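Local atomic coordinates of dual specificity protein phosphatase 18 (Homo sapiens, PDB entry 2ESB), a protein that removes phosphate from tyrosine, serine and threonine residues of proteins, preferring phosphotyrosine and doubly phosphorylated MAP-kinase peptides over phosphothreonine. Residues A87-I90 / H91-M95; A113-L116 / A117-K121; D129-T132 / W133-C137; L151-Y154 / E155-F159. All coordinates share one frame; numbering follows the deposited sequence.

Interaction 1. Residues A87-I90 / H91-M95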
ATOM      1  N   ALA A  87       5.742   1.693   7.022  1.00 11.93           N
ATOM      2  CA  ALA A  87       4.702   1.321   7.988  1.00 13.71           C
ATOM      3  C   ALA A  87       4.834   2.205   9.239  1.00 15.78           C
ATOM      4  O   ALA A  87       3.842   2.720   9.778  1.00 10.50           O
ATOM      5  CB  ALA A  87       4.839  -0.149   8.378  1.00 11.15           C
ATOM      6  N   ASP A  88       6.063   2.382   9.705  1.00 13.71           N
ATOM      7  CA  ASP A  88       6.293   3.210  10.888  1.00 13.53           C
ATOM      8  C   ASP A  88       5.940   4.676  10.595  1.00 11.43           C
ATOM      9  O   ASP A  88       5.466   5.402  11.474  1.00 13.25           O
ATOM     10  CB  ASP A  88       7.753   3.115  11.333  1.00 13.63           C
ATOM     11  CG  ASP A  88       8.151   1.707  11.770  1.00 20.03           C
ATOM     12  OD1 ASP A  88       7.272   0.874  12.077  1.00 17.93           O
ATOM     13  OD2 ASP A  88       9.364   1.438  11.820  1.00 19.15           O
ATOM     14  N   HIS A  89       6.151   5.103   9.354  1.00 11.80           N
ATOM     15  CA  HIS A  89       5.852   6.481   8.972  1.00 13.44           C
ATOM     16  C   HIS A  89       4.336   6.694   9.036  1.00 10.16           C
ATOM     17  O   HIS A  89       3.863   7.681   9.583  1.00 10.91           O
ATOM     18  CB  HIS A  89       6.378   6.754   7.556  1.00 13.07           C
ATOM     19  CG  HIS A  89       6.422   8.207   7.179  1.00 14.43           C
ATOM     20  ND1 HIS A  89       5.307   9.017   7.163  1.00 18.01           N
ATOM     21  CD2 HIS A  89       7.447   8.974   6.734  1.00 13.17           C
ATOM     22  CE1 HIS A  89       5.639  10.217   6.715  1.00  5.09           C
ATOM     23  NE2 HIS A  89       6.932  10.216   6.446  1.00 16.53           N
ATOM     24  N   ILE A  90       3.575   5.762   8.477  1.00 10.54           N
ATOM     25  CA  ILE A  90       2.117   5.865   8.497  1.00 10.85           C
ATOM     26  C   ILE A  90       1.629   5.933   9.944  1.00 14.92           C
ATOM     27  O   ILE A  90       0.767   6.738  10.291  1.00 14.52           O
ATOM     28  CB  ILE A  90       1.485   4.653   7.778  1.00 12.04           C
ATOM     29  CG1 ILE A  90       1.875   4.695   6.294  1.00 11.92           C
ATOM     30  CG2 ILE A  90      -0.031   4.663   7.946  1.00 12.32           C
ATOM     31  CD1 ILE A  90       1.585   3.396   5.556  1.00 13.83           C
ATOM     32  N   HIS A  91       2.195   5.081  10.784  1.00  8.87           N
ATOM     33  CA  HIS A  91       1.831   5.051  12.193  1.00 13.59           C
ATOM     34  C   HIS A  91       2.145   6.379  12.885  1.00 11.04           C
ATOM     35  O   HIS A  91       1.322   6.891  13.644  1.00 13.44           O
ATOM     36  CB  HIS A  91       2.575   3.918  12.899  1.00 12.95           C
ATOM     37  CG  HIS A  91       2.289   3.841  14.366  1.00 14.37           C
ATOM     38  ND1 HIS A  91       1.034   3.557  14.865  1.00 20.01           N
ATOM     39  CD2 HIS A  91       3.084   4.049  15.440  1.00 15.60           C
ATOM     40  CE1 HIS A  91       1.070   3.598  16.185  1.00 20.51           C
ATOM     41  NE2 HIS A  91       2.301   3.895  16.558  1.00 25.45           N
ATOM     42  N   SER A  92       3.323   6.947  12.623  1.00 15.51           N
ATOM     43  CA  SER A  92       3.692   8.220  13.253  1.00 11.97           C
ATOM     44  C   SER A  92       2.746   9.343  12.858  1.00 15.23           C
ATOM     45  O   SER A  92       2.395  10.181  13.690  1.00 16.24           O
ATOM     46  CB  SER A  92       5.118   8.621  12.887  1.00 13.66           C
ATOM     47  OG  SER A  92       6.040   7.663  13.366  1.00 27.05           O
ATOM     48  N   VAL A  93       2.350   9.372  11.587  1.00 12.18           N
ATOM     49  CA  VAL A  93       1.413  10.386  11.105  1.00 11.26           C
ATOM     50  C   VAL A  93       0.112  10.234  11.872  1.00 12.06           C
ATOM     51  O   VAL A  93      -0.482  11.222  12.310  1.00 16.17           O
ATOM     52  CB  VAL A  93       1.130  10.225   9.588  1.00 12.26           C
ATOM     53  CG1 VAL A  93      -0.020  11.133   9.154  1.00  7.83           C
ATOM     54  CG2 VAL A  93       2.379  10.574   8.799  1.00  9.89           C
ATOM     55  N   GLU A  94      -0.332   8.997  12.051  1.00 12.22           N
ATOM     56  CA  GLU A  94      -1.573   8.771  12.777  1.00 12.03           C
ATOM     57  C   GLU A  94      -1.434   9.255  14.218  1.00 17.17           C
ATOM     58  O   GLU A  94      -2.322   9.918  14.746  1.00 15.80           O
ATOM     59  CB  GLU A  94      -1.944   7.286  12.772  1.00 14.54           C
ATOM     60  CG  GLU A  94      -3.215   6.981  13.575  1.00 13.76           C
ATOM     61  CD  GLU A  94      -3.648   5.531  13.460  1.00 21.29           C
ATOM     62  OE1 GLU A  94      -4.259   5.164  12.435  1.00 20.31           O
ATOM     63  OE2 GLU A  94      -3.364   4.756  14.394  1.00 27.25           O
ATOM     64  N   MET A  95      -0.311   8.924  14.848  1.00 16.58           N
ATOM     65  CA  MET A  95      -0.072   9.333  16.226  1.00 21.82           C
ATOM     66  C   MET A  95      -0.110  10.843  16.365  1.00 24.80           C
ATOM     67  O   MET A  95      -0.483  11.369  17.414  1.00 20.95           O
ATOM     68  CB  MET A  95       1.274   8.802  16.717  1.00 19.68           C
ATOM     69  CG  MET A  95       1.330   7.278  16.763  1.00 21.47           C
ATOM     70  SD  MET A  95      -0.145   6.603  17.563  1.00 45.68           S
ATOM     71  CE  MET A  95       0.369   6.680  19.272  1.00 39.90           C
TER
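His91 N donates to Ala87 O and Val93 N to His89 O, each across 3.0 Å, two of the four consecutive i to i+4 bonds that join 87-90 to 91-95 as adjoining turns of one alpha-helix. The N-H...O angle of 163° at His89 O, with the donor nearly along the C=O axis, marks a regular turn; Ser92 N to Asp88 O and Glu94 N to Ile90 O complete the set. This is the end of helix 83-95 in the dual specificity phosphatase catalytic domain, with side chains touching strands 48-51 and 100-103 and helix 110-122.

The clearest side-chain meeting is His89 with Val93, one turn apart. With CG anti to the backbone N (chi1 -166°), the imidazole swings beside its own carbonyl carbon and brings ND1 to 3.7 Å from Val93 CG2. Val93 CG2 meets the ring obliquely and also lies 3.3 Å from His89 O, so the valine packs against backbone and ring together. Met48 of strand 48-51 touches both side chains, while Ile90 packs on Leu102 of strand 100-103.

On the helix surface facing 110-122, His91 stacks with Tyr122, and Asp88 OD1 is held by a salt bridge to Lys121 NZ and a hydrogen bond with Tyr122 OH. Glu94 extends to Ser26, where OE1 is hydrogen-bonded. Ser92, more exposed, turns back along the helix: its OG lies beside its own backbone N (chi1 -62°), 3.0 Å from Asp88 O.

Interaction 2. Residues A113-L116 / A117-K121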
ATOM      1  N   ALA A 113       0.588  -2.920  -1.906  1.00 13.91           N
ATOM      2  CA  ALA A 113       1.534  -3.779  -1.199  1.00 16.74           C
ATOM      3  C   ALA A 113       2.026  -3.129   0.089  1.00 13.05           C
ATOM      4  O   ALA A 113       2.153  -3.799   1.122  1.00 14.44           O
ATOM      5  CB  ALA A 113       2.723  -4.114  -2.104  1.00 13.66           C
ATOM      6  N   LEU A 114       2.311  -1.829   0.044  1.00 15.99           N
ATOM      7  CA  LEU A 114       2.777  -1.154   1.257  1.00 15.80           C
ATOM      8  C   LEU A 114       1.657  -1.102   2.291  1.00 17.13           C
ATOM      9  O   LEU A 114       1.903  -1.198   3.498  1.00 11.75           O
ATOM     10  CB  LEU A 114       3.283   0.260   0.947  1.00 10.03           C
ATOM     11  CG  LEU A 114       4.611   0.302   0.178  1.00 15.45           C
ATOM     12  CD1 LEU A 114       5.186   1.696   0.224  1.00 14.38           C
ATOM     13  CD2 LEU A 114       5.609  -0.660   0.805  1.00 19.04           C
ATOM     14  N   CYS A 115       0.425  -0.957   1.812  1.00 15.09           N
ATOM     15  CA  CYS A 115      -0.725  -0.925   2.703  1.00 12.64           C
ATOM     16  C   CYS A 115      -0.843  -2.271   3.431  1.00 16.91           C
ATOM     17  O   CYS A 115      -1.059  -2.304   4.643  1.00 13.40           O
ATOM     18  CB  CYS A 115      -2.003  -0.641   1.916  1.00 11.18           C
ATOM     19  SG  CYS A 115      -3.516  -0.744   2.941  1.00 15.65           S
ATOM     20  N   LEU A 116      -0.694  -3.376   2.695  1.00 12.21           N
ATOM     21  CA  LEU A 116      -0.781  -4.699   3.311  1.00 15.07           C
ATOM     22  C   LEU A 116       0.291  -4.868   4.384  1.00 13.95           C
ATOM     23  O   LEU A 116       0.018  -5.399   5.461  1.00 13.02           O
ATOM     24  CB  LEU A 116      -0.637  -5.814   2.261  1.00 10.17           C
ATOM     25  CG  LEU A 116      -1.699  -5.852   1.157  1.00 19.56           C
ATOM     26  CD1 LEU A 116      -1.442  -7.047   0.244  1.00 19.36           C
ATOM     27  CD2 LEU A 116      -3.100  -5.937   1.774  1.00 14.45           C
ATOM     28  N   ALA A 117       1.506  -4.403   4.099  1.00 12.11           N
ATOM     29  CA  ALA A 117       2.589  -4.522   5.064  1.00 14.42           C
ATOM     30  C   ALA A 117       2.244  -3.737   6.320  1.00 16.66           C
ATOM     31  O   ALA A 117       2.454  -4.210   7.444  1.00 12.95           O
ATOM     32  CB  ALA A 117       3.916  -4.003   4.460  1.00 13.70           C
ATOM     33  N   TYR A 118       1.710  -2.537   6.132  1.00 13.34           N
ATOM     34  CA  TYR A 118       1.342  -1.702   7.269  1.00  8.76           C
ATOM     35  C   TYR A 118       0.274  -2.363   8.142  1.00 12.24           C
ATOM     36  O   TYR A 118       0.404  -2.397   9.372  1.00 13.57           O
ATOM     37  CB  TYR A 118       0.846  -0.339   6.781  1.00 12.75           C
ATOM     38  CG  TYR A 118       0.124   0.453   7.847  1.00 12.66           C
ATOM     39  CD1 TYR A 118       0.824   1.081   8.883  1.00 11.65           C
ATOM     40  CD2 TYR A 118      -1.264   0.520   7.855  1.00 11.25           C
ATOM     41  CE1 TYR A 118       0.145   1.747   9.907  1.00 17.45           C
ATOM     42  CE2 TYR A 118      -1.950   1.182   8.864  1.00 11.88           C
ATOM     43  CZ  TYR A 118      -1.243   1.787   9.887  1.00 20.75           C
ATOM     44  OH  TYR A 118      -1.935   2.399  10.902  1.00 18.49           O
ATOM     45  N   LEU A 119      -0.780  -2.882   7.511  1.00 10.99           N
ATOM     46  CA  LEU A 119      -1.862  -3.527   8.257  1.00 11.99           C
ATOM     47  C   LEU A 119      -1.364  -4.707   9.086  1.00 16.15           C
ATOM     48  O   LEU A 119      -1.800  -4.897  10.222  1.00 13.38           O
ATOM     49  CB  LEU A 119      -2.972  -3.994   7.314  1.00 13.08           C
ATOM     50  CG  LEU A 119      -3.797  -2.883   6.660  1.00 13.40           C
ATOM     51  CD1 LEU A 119      -4.790  -3.473   5.665  1.00 12.33           C
ATOM     52  CD2 LEU A 119      -4.535  -2.102   7.743  1.00 14.75           C
ATOM     53  N   MET A 120      -0.448  -5.497   8.534  1.00 15.76           N
ATOM     54  CA  MET A 120       0.075  -6.631   9.291  1.00 17.45           C
ATOM     55  C   MET A 120       0.865  -6.158  10.501  1.00 16.89           C
ATOM     56  O   MET A 120       0.732  -6.702  11.600  1.00 14.88           O
ATOM     57  CB  MET A 120       0.992  -7.509   8.428  1.00 15.27           C
ATOM     58  CG  MET A 120       0.287  -8.282   7.324  1.00 15.48           C
ATOM     59  SD  MET A 120       1.369  -9.569   6.627  1.00 18.18           S
ATOM     60  CE  MET A 120       2.559  -8.541   5.725  1.00 13.11           C
ATOM     61  N   LYS A 121       1.691  -5.140  10.303  1.00 11.51           N
ATOM     62  CA  LYS A 121       2.515  -4.659  11.396  1.00 15.29           C
ATOM     63  C   LYS A 121       1.774  -3.885  12.468  1.00 20.79           C
ATOM     64  O   LYS A 121       2.030  -4.082  13.653  1.00 15.66           O
ATOM     65  CB  LYS A 121       3.672  -3.804  10.868  1.00 12.70           C
ATOM     66  CG  LYS A 121       4.649  -3.406  11.967  1.00 13.76           C
ATOM     67  CD  LYS A 121       5.860  -2.630  11.467  1.00 14.13           C
ATOM     68  CE  LYS A 121       6.852  -2.376  12.634  1.00 21.48           C
ATOM     69  NZ  LYS A 121       8.184  -1.836  12.172  1.00 18.16           N
TER
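Cys115 O receives the shortest backbone bond between 113-116 and 117-121, from Leu119 N at 2.9 Å, with an N-H...O angle of 167°. Ala117 N to Ala113 O, Tyr118 N to Leu114 O and Met120 N to Leu116 O repeat the i to i+4 pattern, the mark of unbroken alpha-helix.

Leu119 also closes on this carbonyl oxygen: its CG lies 3.4 Å from Cys115 O, and CD1 reaches to 4.1 Å from Cys115 SG. The sulfur is in place for this apolar contact because chi1 of 174° carries it away from the backbone N to the side of the carbonyl carbon. Cys115 O also lies near the plane of the Tyr118 ring, at its edge. Met120 repeats the leucine's approach, CG standing 3.4 Å from Leu116 O; the bend at chi3 (-71°) turns CE back to 4.0 Å from that oxygen.

All eight touching residues are buried. The helix follows the CX5R loop of Cys104, the predicted phosphocysteine nucleophile, whose side chain is about 8 Å from that of Leu114. Cys115, Leu116 and Leu119 face Thr134 of helix 127-137, Ala117 and Met120 meet Tyr154 of helix 145-159, and Tyr118 lies against Ile90 and Glu94 of helix 83-95.

Interaction 3. Residues D129-T132 / W133-C137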
ATOM      1  N   ASP A 129      -5.920 -11.762   6.047  1.00 14.93           N
ATOM      2  CA  ASP A 129      -6.943 -10.839   6.550  1.00 17.84           C
ATOM      3  C   ASP A 129      -6.675  -9.408   6.098  1.00 13.16           C
ATOM      4  O   ASP A 129      -7.606  -8.655   5.813  1.00 14.44           O
ATOM      5  CB  ASP A 129      -7.047 -10.900   8.083  1.00 15.97           C
ATOM      6  CG  ASP A 129      -7.692 -12.198   8.579  1.00 25.51           C
ATOM      7  OD1 ASP A 129      -8.314 -12.916   7.767  1.00 26.30           O
ATOM      8  OD2 ASP A 129      -7.585 -12.500   9.788  1.00 19.83           O
ATOM      9  N   ALA A 130      -5.407  -9.032   6.021  1.00 16.51           N
ATOM     10  CA  ALA A 130      -5.077  -7.689   5.557  1.00 11.13           C
ATOM     11  C   ALA A 130      -5.530  -7.556   4.102  1.00 12.52           C
ATOM     12  O   ALA A 130      -6.036  -6.509   3.691  1.00 11.15           O
ATOM     13  CB  ALA A 130      -3.570  -7.456   5.671  1.00 12.62           C
ATOM     14  N   HIS A 131      -5.347  -8.614   3.310  1.00 12.17           N
ATOM     15  CA  HIS A 131      -5.767  -8.550   1.913  1.00 10.61           C
ATOM     16  C   HIS A 131      -7.296  -8.501   1.768  1.00 12.30           C
ATOM     17  O   HIS A 131      -7.830  -7.704   0.993  1.00 12.87           O
ATOM     18  CB  HIS A 131      -5.219  -9.741   1.109  1.00 16.96           C
ATOM     19  CG  HIS A 131      -5.728  -9.789  -0.301  1.00 17.69           C
ATOM     20  ND1 HIS A 131      -6.847 -10.507  -0.662  1.00 16.33           N
ATOM     21  CD2 HIS A 131      -5.339  -9.116  -1.413  1.00  9.97           C
ATOM     22  CE1 HIS A 131      -7.132 -10.270  -1.933  1.00 16.24           C
ATOM     23  NE2 HIS A 131      -6.234  -9.427  -2.410  1.00 13.38           N
ATOM     24  N   THR A 132      -8.003  -9.354   2.505  1.00 12.65           N
ATOM     25  CA  THR A 132      -9.465  -9.376   2.432  1.00 14.44           C
ATOM     26  C   THR A 132     -10.017  -7.995   2.767  1.00 10.95           C
ATOM     27  O   THR A 132     -10.906  -7.475   2.083  1.00 15.05           O
ATOM     28  CB  THR A 132     -10.062 -10.394   3.425  1.00 22.16           C
ATOM     29  OG1 THR A 132      -9.484 -11.683   3.181  1.00 18.61           O
ATOM     30  CG2 THR A 132     -11.587 -10.481   3.265  1.00 16.52           C
ATOM     31  N   TRP A 133      -9.482  -7.405   3.826  1.00 14.06           N
ATOM     32  CA  TRP A 133      -9.906  -6.080   4.259  1.00 13.57           C
ATOM     33  C   TRP A 133      -9.607  -5.020   3.195  1.00 13.71           C
ATOM     34  O   TRP A 133     -10.485  -4.250   2.813  1.00 15.23           O
ATOM     35  CB  TRP A 133      -9.200  -5.699   5.571  1.00 11.18           C
ATOM     36  CG  TRP A 133      -9.505  -4.278   6.022  1.00 12.44           C
ATOM     37  CD1 TRP A 133      -8.803  -3.137   5.702  1.00 16.20           C
ATOM     38  CD2 TRP A 133     -10.637  -3.849   6.786  1.00 14.46           C
ATOM     39  NE1 TRP A 133      -9.442  -2.019   6.220  1.00 16.49           N
ATOM     40  CE2 TRP A 133     -10.569  -2.433   6.886  1.00 15.84           C
ATOM     41  CE3 TRP A 133     -11.707  -4.520   7.394  1.00 15.49           C
ATOM     42  CZ2 TRP A 133     -11.534  -1.685   7.569  1.00 15.33           C
ATOM     43  CZ3 TRP A 133     -12.666  -3.770   8.074  1.00 25.18           C
ATOM     44  CH2 TRP A 133     -12.570  -2.369   8.155  1.00 26.39           C
ATOM     45  N   THR A 134      -8.370  -4.985   2.711  1.00 13.18           N
ATOM     46  CA  THR A 134      -8.001  -3.973   1.722  1.00 11.11           C
ATOM     47  C   THR A 134      -8.803  -4.115   0.437  1.00 11.39           C
ATOM     48  O   THR A 134      -9.278  -3.119  -0.129  1.00 15.48           O
ATOM     49  CB  THR A 134      -6.474  -4.010   1.430  1.00 12.19           C
ATOM     50  OG1 THR A 134      -5.754  -3.800   2.657  1.00 13.88           O
ATOM     51  CG2 THR A 134      -6.083  -2.906   0.448  1.00 11.81           C
ATOM     52  N   LYS A 135      -8.967  -5.353  -0.017  1.00 14.09           N
ATOM     53  CA  LYS A 135      -9.731  -5.640  -1.231  1.00 15.15           C
ATOM     54  C   LYS A 135     -11.185  -5.166  -1.056  1.00 12.49           C
ATOM     55  O   LYS A 135     -11.817  -4.689  -2.008  1.00 15.11           O
ATOM     56  CB  LYS A 135      -9.675  -7.149  -1.516  1.00 18.67           C
ATOM     57  CG  LYS A 135     -10.608  -7.645  -2.602  1.00 33.49           C
ATOM     58  CD  LYS A 135      -9.954  -7.632  -3.954  1.00 38.63           C
ATOM     59  CE  LYS A 135     -10.834  -8.351  -4.960  1.00 46.27           C
ATOM     60  NZ  LYS A 135     -10.227  -8.339  -6.307  1.00 51.19           N
ATOM     61  N   SER A 136     -11.712  -5.294   0.157  1.00 16.98           N
ATOM     62  CA  SER A 136     -13.078  -4.839   0.437  1.00 17.03           C
ATOM     63  C   SER A 136     -13.133  -3.318   0.330  1.00 17.00           C
ATOM     64  O   SER A 136     -14.123  -2.762  -0.133  1.00 16.70           O
ATOM     65  CB  SER A 136     -13.526  -5.251   1.841  1.00 20.10           C
ATOM     66  OG  SER A 136     -13.594  -6.661   1.955  1.00 36.84           O
ATOM     67  N   CYS A 137     -12.069  -2.642   0.753  1.00 14.47           N
ATOM     68  CA  CYS A 137     -12.045  -1.182   0.678  1.00 17.91           C
ATOM     69  C   CYS A 137     -11.767  -0.681  -0.728  1.00 20.01           C
ATOM     70  O   CYS A 137     -12.282   0.360  -1.131  1.00 21.74           O
ATOM     71  CB  CYS A 137     -10.973  -0.596   1.594  1.00 11.95           C
ATOM     72  SG  CYS A 137     -11.160  -0.953   3.330  1.00 17.70           S
TER
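Helix 127-137 has a run of hydroxyls bonded back to carbonyls one turn earlier: Thr134, Ser136 and, to Leu128 O, Thr132. Thr134 OG1 donates to Ala130 O at 2.9 Å while Thr134 N bonds the same oxygen at 3.0 Å, the two arriving from opposite faces of the carbonyl plane. Ser136 does likewise at Thr132 O, its OG at 2.8 Å. In both residues the hydroxyl lies beside the backbone N (chi1 -58° in Thr134, -64° in Ser136), which aims it back along the helix.

In the phosphatase domain this helix follows helix 110-122 in the chain and lies against it: Thr134 is buried on Cys115, Leu116 and Leu119, whereas Ser136 is exposed. A valine in place of Thr134 would probably leave Ala130 O without its hydroxyl donor.

Lys135 CB lies over one face of the His131 imidazole, offset toward the rim and 4.0 Å from CE1, the two side chains running side by side. Lys135 N bonds His131 O, and its NZ reaches Pro139 O. The His131 ring also meets that of Trp148. Trp133 sends NE1 to Ile23 O, and Cys137 SG rests 3.4 Å above one face of its indole, toward the rim.

Interaction 4. Residues L151-Y154 / E155-F159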
ATOM      1  N   LEU A 151       5.698  -9.954   0.481  1.00 16.49           N
ATOM      2  CA  LEU A 151       4.727  -9.830   1.577  1.00 15.98           C
ATOM      3  C   LEU A 151       4.657 -11.119   2.400  1.00 11.98           C
ATOM      4  O   LEU A 151       4.533 -11.085   3.623  1.00 13.22           O
ATOM      5  CB  LEU A 151       3.343  -9.473   1.023  1.00 10.81           C
ATOM      6  CG  LEU A 151       3.191  -8.029   0.534  1.00 13.85           C
ATOM      7  CD1 LEU A 151       1.888  -7.885  -0.249  1.00 17.15           C
ATOM      8  CD2 LEU A 151       3.210  -7.071   1.721  1.00 15.34           C
ATOM      9  N   ILE A 152       4.748 -12.258   1.728  1.00 11.78           N
ATOM     10  CA  ILE A 152       4.735 -13.547   2.417  1.00 13.86           C
ATOM     11  C   ILE A 152       5.987 -13.658   3.298  1.00 16.71           C
ATOM     12  O   ILE A 152       5.921 -14.109   4.446  1.00 19.47           O
ATOM     13  CB  ILE A 152       4.680 -14.705   1.383  1.00 13.77           C
ATOM     14  CG1 ILE A 152       3.270 -14.781   0.788  1.00 12.46           C
ATOM     15  CG2 ILE A 152       5.055 -16.038   2.036  1.00 12.65           C
ATOM     16  CD1 ILE A 152       3.160 -15.677  -0.442  1.00 19.70           C
ATOM     17  N   HIS A 153       7.131 -13.233   2.773  1.00 17.58           N
ATOM     18  CA  HIS A 153       8.362 -13.280   3.563  1.00 15.75           C
ATOM     19  C   HIS A 153       8.239 -12.349   4.784  1.00 19.84           C
ATOM     20  O   HIS A 153       8.650 -12.695   5.890  1.00 14.82           O
ATOM     21  CB  HIS A 153       9.559 -12.872   2.704  1.00 15.82           C
ATOM     22  CG  HIS A 153      10.853 -12.838   3.455  1.00 27.23           C
ATOM     23  ND1 HIS A 153      11.410 -11.669   3.927  1.00 27.06           N
ATOM     24  CD2 HIS A 153      11.688 -13.834   3.837  1.00 25.10           C
ATOM     25  CE1 HIS A 153      12.534 -11.945   4.566  1.00 23.89           C
ATOM     26  NE2 HIS A 153      12.725 -13.251   4.526  1.00 33.76           N
ATOM     27  N   TYR A 154       7.654 -11.175   4.582  1.00 13.60           N
ATOM     28  CA  TYR A 154       7.469 -10.213   5.673  1.00 14.65           C
ATOM     29  C   TYR A 154       6.480 -10.772   6.703  1.00 17.08           C
ATOM     30  O   TYR A 154       6.677 -10.615   7.904  1.00 19.00           O
ATOM     31  CB  TYR A 154       6.963  -8.887   5.104  1.00 14.70           C
ATOM     32  CG  TYR A 154       6.905  -7.742   6.085  1.00 14.26           C
ATOM     33  CD1 TYR A 154       8.006  -7.410   6.864  1.00 16.59           C
ATOM     34  CD2 TYR A 154       5.761  -6.959   6.196  1.00 10.74           C
ATOM     35  CE1 TYR A 154       7.974  -6.323   7.740  1.00 26.44           C
ATOM     36  CE2 TYR A 154       5.720  -5.857   7.068  1.00 14.51           C
ATOM     37  CZ  TYR A 154       6.833  -5.551   7.835  1.00 18.54           C
ATOM     38  OH  TYR A 154       6.817  -4.479   8.699  1.00 16.77           O
ATOM     39  N   GLU A 155       5.414 -11.417   6.236  1.00 17.96           N
ATOM     40  CA  GLU A 155       4.443 -12.007   7.151  1.00 12.94           C
ATOM     41  C   GLU A 155       5.149 -13.028   8.032  1.00 18.95           C
ATOM     42  O   GLU A 155       4.935 -13.067   9.248  1.00 18.97           O
ATOM     43  CB  GLU A 155       3.308 -12.713   6.398  1.00 19.57           C
ATOM     44  CG  GLU A 155       2.255 -13.291   7.349  1.00 16.98           C
ATOM     45  CD  GLU A 155       1.172 -14.105   6.665  1.00 19.64           C
ATOM     46  OE1 GLU A 155       0.044 -14.140   7.201  1.00 14.45           O
ATOM     47  OE2 GLU A 155       1.431 -14.728   5.615  1.00 17.71           O
ATOM     48  N   PHE A 156       5.990 -13.860   7.421  1.00 18.02           N
ATOM     49  CA  PHE A 156       6.713 -14.877   8.182  1.00 17.45           C
ATOM     50  C   PHE A 156       7.614 -14.210   9.206  1.00 23.21           C
ATOM     51  O   PHE A 156       7.762 -14.697  10.329  1.00 21.37           O
ATOM     52  CB  PHE A 156       7.565 -15.760   7.268  1.00 14.36           C
ATOM     53  CG  PHE A 156       8.256 -16.883   7.994  1.00 19.00           C
ATOM     54  CD1 PHE A 156       7.527 -17.976   8.458  1.00 23.67           C
ATOM     55  CD2 PHE A 156       9.623 -16.835   8.239  1.00 26.47           C
ATOM     56  CE1 PHE A 156       8.152 -19.007   9.160  1.00 32.03           C
ATOM     57  CE2 PHE A 156      10.260 -17.861   8.940  1.00 29.05           C
ATOM     58  CZ  PHE A 156       9.518 -18.949   9.401  1.00 24.09           C
ATOM     59  N   GLN A 157       8.227 -13.098   8.816  1.00 17.78           N
ATOM     60  CA  GLN A 157       9.100 -12.373   9.726  1.00 22.66           C
ATOM     61  C   GLN A 157       8.324 -11.849  10.931  1.00 27.63           C
ATOM     62  O   GLN A 157       8.798 -11.921  12.066  1.00 22.33           O
ATOM     63  CB  GLN A 157       9.765 -11.201   9.009  1.00 21.86           C
ATOM     64  CG  GLN A 157      10.726 -11.626   7.904  1.00 34.26           C
ATOM     65  CD  GLN A 157      11.450 -10.449   7.282  1.00 35.63           C
ATOM     66  OE1 GLN A 157      10.826  -9.545   6.724  1.00 39.96           O
ATOM     67  NE2 GLN A 157      12.777 -10.452   7.378  1.00 36.68           N
ATOM     68  N   LEU A 158       7.124 -11.340  10.681  1.00 19.12           N
ATOM     69  CA  LEU A 158       6.289 -10.782  11.748  1.00 24.25           C
ATOM     70  C   LEU A 158       5.593 -11.810  12.627  1.00 24.49           C
ATOM     71  O   LEU A 158       5.501 -11.628  13.835  1.00 21.97           O
ATOM     72  CB  LEU A 158       5.209  -9.864  11.161  1.00 16.45           C
ATOM     73  CG  LEU A 158       5.609  -8.546  10.476  1.00 11.93           C
ATOM     74  CD1 LEU A 158       4.373  -7.927   9.804  1.00 16.18           C
ATOM     75  CD2 LEU A 158       6.196  -7.571  11.491  1.00 19.20           C
ATOM     76  N   PHE A 159       5.110 -12.892  12.030  1.00 19.72           N
ATOM     77  CA  PHE A 159       4.363 -13.885  12.790  1.00 15.77           C
ATOM     78  C   PHE A 159       4.952 -15.293  12.873  1.00 23.68           C
ATOM     79  O   PHE A 159       4.433 -16.127  13.615  1.00 25.06           O
ATOM     80  CB  PHE A 159       2.940 -13.991  12.225  1.00 15.93           C
ATOM     81  CG  PHE A 159       2.232 -12.663  12.103  1.00 26.01           C
ATOM     82  CD1 PHE A 159       2.055 -12.069  10.866  1.00 15.03           C
ATOM     83  CD2 PHE A 159       1.745 -12.012  13.230  1.00 27.66           C
ATOM     84  CE1 PHE A 159       1.400 -10.842  10.744  1.00 19.43           C
ATOM     85  CE2 PHE A 159       1.090 -10.787  13.120  1.00 32.74           C
ATOM     86  CZ  PHE A 159       0.917 -10.202  11.874  1.00 23.21           C
TER
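Tyr154 meets the following turn of helix 145-159 along most of its side chain. Its CB lies 3.2 Å from Glu155 N, and chi1 of -172° sets the ring beside the carbonyl carbon, over the turn to come. On one ring edge, CD1 is 3.5 Å from Gln157 OE1, which lies in the ring plane. Farther out, CE2 is 3.7 Å from Leu158 CD1, and this methyl sits over the ring face in a CH-pi contact, 4.0 Å from the centroid and 23° off the normal. At the tip, OH is hydrogen-bonded to Asp84, and the Phe83 ring meets the tyrosine ring at an angle.

Gln157 serves a second ring. Its CG lies over the face of the His153 imidazole, another CH-pi contact at 4.1 Å from the centroid, and its amide plane is turned 44° from that ring.

An alanine at Tyr154 is likely to leave Leu158 CD1 without its ring face and Asp84 without the phenol, opening a gap toward Ala117 and Met120 of helix 110-122. Glu155, also buried, has its carboxylate bonded by Thr163, Asn162 and Leu127 N, contacts that would probably stabilise its negative charge. The chemistry thus divides: CH-pi and apolar contacts line the rings along the helix, while the Tyr154 phenol and the Glu155 carboxylate bond to other parts of the fold.

Overall arrangement
All four contacts are adjoining turns of single helices in the phosphatase catalytic domain. Interaction 2 is the core member, wholly buried, its centre 6 Å from that of the chain against 11 to 15 Å for the others. It touches each of them, whereas interactions 1, 3 and 4 do not touch one another. Its partnerships differ: an ionic pair accompanies packing toward interaction 1, while Leu116 packs on both interaction 3 and interaction 4. Chemistry follows position. Aliphatic groups, a thiol and the Tyr118 ring make up interaction 2; among the partly buried contacts, interaction 1 adds an imidazole against a valine, 129-137 hydroxyl-to-carbonyl bonds and 151-159 CH-pi contacts.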